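Local coordinates for protein metazoan TIR-STING fusion (PDB 6WT6) that joins a TIR domain to a STING ligand-binding domain in one oyster polypeptide, a domain pairing that suggests a part in innate immune signalling, at residues R211-L216 / K351-K356. Residues are numbered along the deposited sequence; the frame is centred on the assembly and turned at random.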
loop_
_atom_site.group_PDB
_atom_site.type_symbol
_atom_site.label_atom_id
_atom_site.label_comp_id
_atom_site.label_asym_id
_atom_site.label_seq_id
_atom_site.Cartn_x
_atom_site.Cartn_y
_atom_site.Cartn_z
ATOM N N ARG A 211 -21.679 -28.942 11.800
ATOM C CA ARG A 211 -21.185 -28.097 12.879
ATOM C C ARG A 211 -19.907 -27.366 12.487
ATOM O O ARG A 211 -19.127 -26.974 13.362
ATOM C CB ARG A 211 -20.958 -28.931 14.142
ATOM C CG ARG A 211 -22.209 -29.625 14.664
ATOM C CD ARG A 211 -23.212 -28.624 15.224
ATOM N NE ARG A 211 -24.449 -29.263 15.671
ATOM C CZ ARG A 211 -25.580 -29.278 14.971
ATOM N NH1 ARG A 211 -25.641 -28.684 13.787
ATOM N NH2 ARG A 211 -26.656 -29.884 15.457
ATOM N N MET A 212 -19.678 -27.171 11.189
ATOM C CA MET A 212 -18.451 -26.540 10.718
ATOM C C MET A 212 -18.663 -26.000 9.311
ATOM O O MET A 212 -19.147 -26.720 8.433
ATOM C CB MET A 212 -17.285 -27.531 10.732
ATOM C CG MET A 212 -15.973 -26.941 10.252
ATOM S SD MET A 212 -14.637 -28.143 10.318
ATOM C CE MET A 212 -13.213 -27.072 10.142
ATOM N N SER A 213 -18.299 -24.738 9.109
ATOM C CA SER A 213 -18.345 -24.122 7.795
ATOM C C SER A 213 -17.114 -24.512 6.980
ATOM O O SER A 213 -16.070 -24.888 7.515
ATOM C CB SER A 213 -18.429 -22.599 7.920
ATOM O OG SER A 213 -18.125 -21.964 6.687
ATOM N N GLU A 214 -17.257 -24.415 5.659
ATOM C CA GLU A 214 -16.140 -24.655 4.755
ATOM C C GLU A 214 -15.126 -23.520 4.750
ATOM O O GLU A 214 -13.975 -23.743 4.361
ATOM C CB GLU A 214 -16.638 -24.853 3.322
ATOM C CG GLU A 214 -17.632 -25.975 3.124
ATOM C CD GLU A 214 -18.099 -26.055 1.683
ATOM O OE1 GLU A 214 -17.768 -25.135 0.905
ATOM O OE2 GLU A 214 -18.791 -27.029 1.326
ATOM N N LYS A 215 -15.522 -22.318 5.159
ATOM C CA LYS A 215 -14.709 -21.138 4.918
ATOM C C LYS A 215 -13.637 -20.962 5.991
ATOM O O LYS A 215 -13.716 -21.504 7.096
ATOM C CB LYS A 215 -15.582 -19.884 4.857
ATOM C CG LYS A 215 -16.600 -19.866 3.720
ATOM C CD LYS A 215 -17.311 -18.520 3.658
ATOM C CE LYS A 215 -18.346 -18.478 2.546
ATOM N NZ LYS A 215 -19.428 -19.490 2.739
ATOM N N LEU A 216 -12.614 -20.189 5.632
ATOM C CA LEU A 216 -11.593 -19.743 6.568
ATOM C C LEU A 216 -12.025 -18.399 7.140
ATOM O O LEU A 216 -12.203 -17.431 6.393
ATOM C CB LEU A 216 -10.240 -19.622 5.867
ATOM C CG LEU A 216 -9.091 -19.054 6.703
ATOM C CD1 LEU A 216 -8.782 -19.970 7.879
ATOM C CD2 LEU A 216 -7.856 -18.830 5.844
ATOM N N LYS A 351 -22.817 -20.213 12.094
ATOM C CA LYS A 351 -24.177 -20.595 11.728
ATOM C C LYS A 351 -24.667 -19.811 10.518
ATOM O O LYS A 351 -25.383 -20.353 9.668
ATOM C CB LYS A 351 -25.113 -20.396 12.921
ATOM C CG LYS A 351 -24.820 -21.320 14.092
ATOM C CD LYS A 351 -25.694 -21.005 15.296
ATOM C CE LYS A 351 -25.413 -21.968 16.438
ATOM N NZ LYS A 351 -26.280 -21.713 17.622
ATOM N N ASN A 352 -24.287 -18.535 10.417
ATOM C CA ASN A 352 -24.668 -17.738 9.256
ATOM C C ASN A 352 -24.070 -18.308 7.976
ATOM O O ASN A 352 -24.736 -18.354 6.934
ATOM C CB ASN A 352 -24.230 -16.287 9.460
ATOM C CG ASN A 352 -24.680 -15.377 8.338
ATOM O OD1 ASN A 352 -25.873 -15.256 8.064
ATOM N ND2 ASN A 352 -23.728 -14.709 7.697
ATOM N N GLN A 353 -22.815 -18.757 8.035
ATOM C CA GLN A 353 -22.175 -19.293 6.843
ATOM C C GLN A 353 -22.725 -20.667 6.477
ATOM O O GLN A 353 -22.777 -21.012 5.292
ATOM C CB GLN A 353 -20.662 -19.353 7.042
ATOM C CG GLN A 353 -20.019 -17.988 7.200
ATOM C CD GLN A 353 -20.341 -17.058 6.045
ATOM O OE1 GLN A 353 -20.355 -17.470 4.882
ATOM N NE2 GLN A 353 -20.609 -15.795 6.361
ATOM N N LEU A 354 -23.144 -21.457 7.470
ATOM C CA LEU A 354 -23.737 -22.757 7.171
ATOM C C LEU A 354 -25.075 -22.608 6.457
ATOM O O LEU A 354 -25.428 -23.451 5.624
ATOM C CB LEU A 354 -23.900 -23.574 8.452
ATOM C CG LEU A 354 -22.624 -24.177 9.047
ATOM C CD1 LEU A 354 -22.859 -24.658 10.468
ATOM C CD2 LEU A 354 -22.129 -25.325 8.184
ATOM N N ARG A 355 -25.828 -21.548 6.767
ATOM C CA ARG A 355 -27.061 -21.264 6.039
ATOM C C ARG A 355 -26.783 -21.041 4.558
ATOM O O ARG A 355 -27.457 -21.612 3.693
ATOM C CB ARG A 355 -27.753 -20.040 6.639
ATOM C CG ARG A 355 -28.986 -20.349 7.469
ATOM C CD ARG A 355 -29.595 -19.075 8.050
ATOM N NE ARG A 355 -28.683 -18.402 8.972
ATOM C CZ ARG A 355 -28.562 -18.712 10.259
ATOM N NH1 ARG A 355 -29.295 -19.687 10.779
ATOM N NH2 ARG A 355 -27.707 -18.050 11.027
ATOM N N LYS A 356 -25.787 -20.207 4.248
ATOM C CA LYS A 356 -25.495 -19.882 2.857
ATOM C C LYS A 356 -24.962 -21.086 2.092
ATOM O O LYS A 356 -25.204 -21.209 0.886
ATOM C CB LYS A 356 -24.501 -18.726 2.794
ATOM C CG LYS A 356 -24.991 -17.461 3.475
ATOM C CD LYS A 356 -23.895 -16.413 3.534
ATOM C CE LYS A 356 -24.417 -15.105 4.096
ATOM N NZ LYS A 356 -25.441 -14.503 3.199
#
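Two bonds grip Ser-213 OG: the backbone N of Lys-215 donates to it over 3.0 Å, almost straight at 177°, and the carboxylate of Glu-357, just past the helical segment 351-356, is its second hydrogen-bond partner. A serine hydroxyl accepting from the amide two residues on is an ST turn; OG lies anti to the backbone N (chi1 165°), beside its own carbonyl carbon, which brings it to that amide where the chain turns its corner at Glu-214 and Lys-215. Helix packing adds to the setting, since Gln-353 CB rests 3.7 Å from Ser-213 OG.

Lys-215 runs extended until a bend at chi4 (62°), crossing the Gln-353 side chain at about a right angle. There NZ donates to Gln-353 OE1 over 3.1 Å, in the plane of the amide carbonyl; a bend at chi2 shapes the glutamine for this. The ammonium also forms a salt bridge with Glu-357, whose carboxylate additionally accepts from the backbone N of Glu-214. This ammonium would probably favour the ionised carboxylate.

Leu-354 supplies the apolar part, its CD2 lying 3.3 Å from Met-212 O, while Arg-203 of helix 176-204 satisfies that carbonyl. Ser-213 and Leu-354 approach most closely in backbone, 5.6 Å between their CA atoms. Met-212 CB points away from segment 351-356, and its side chain packs on Val-199 and Trp-202 of helix 176-204. Within the STING ligand-binding domain, the arrangement is alpha/beta packing: an ST turn at the corner where strand 212-221, between 272-279 and 327-332 in the mixed sheet, is broken docks against the C-terminal end of helix 341-356.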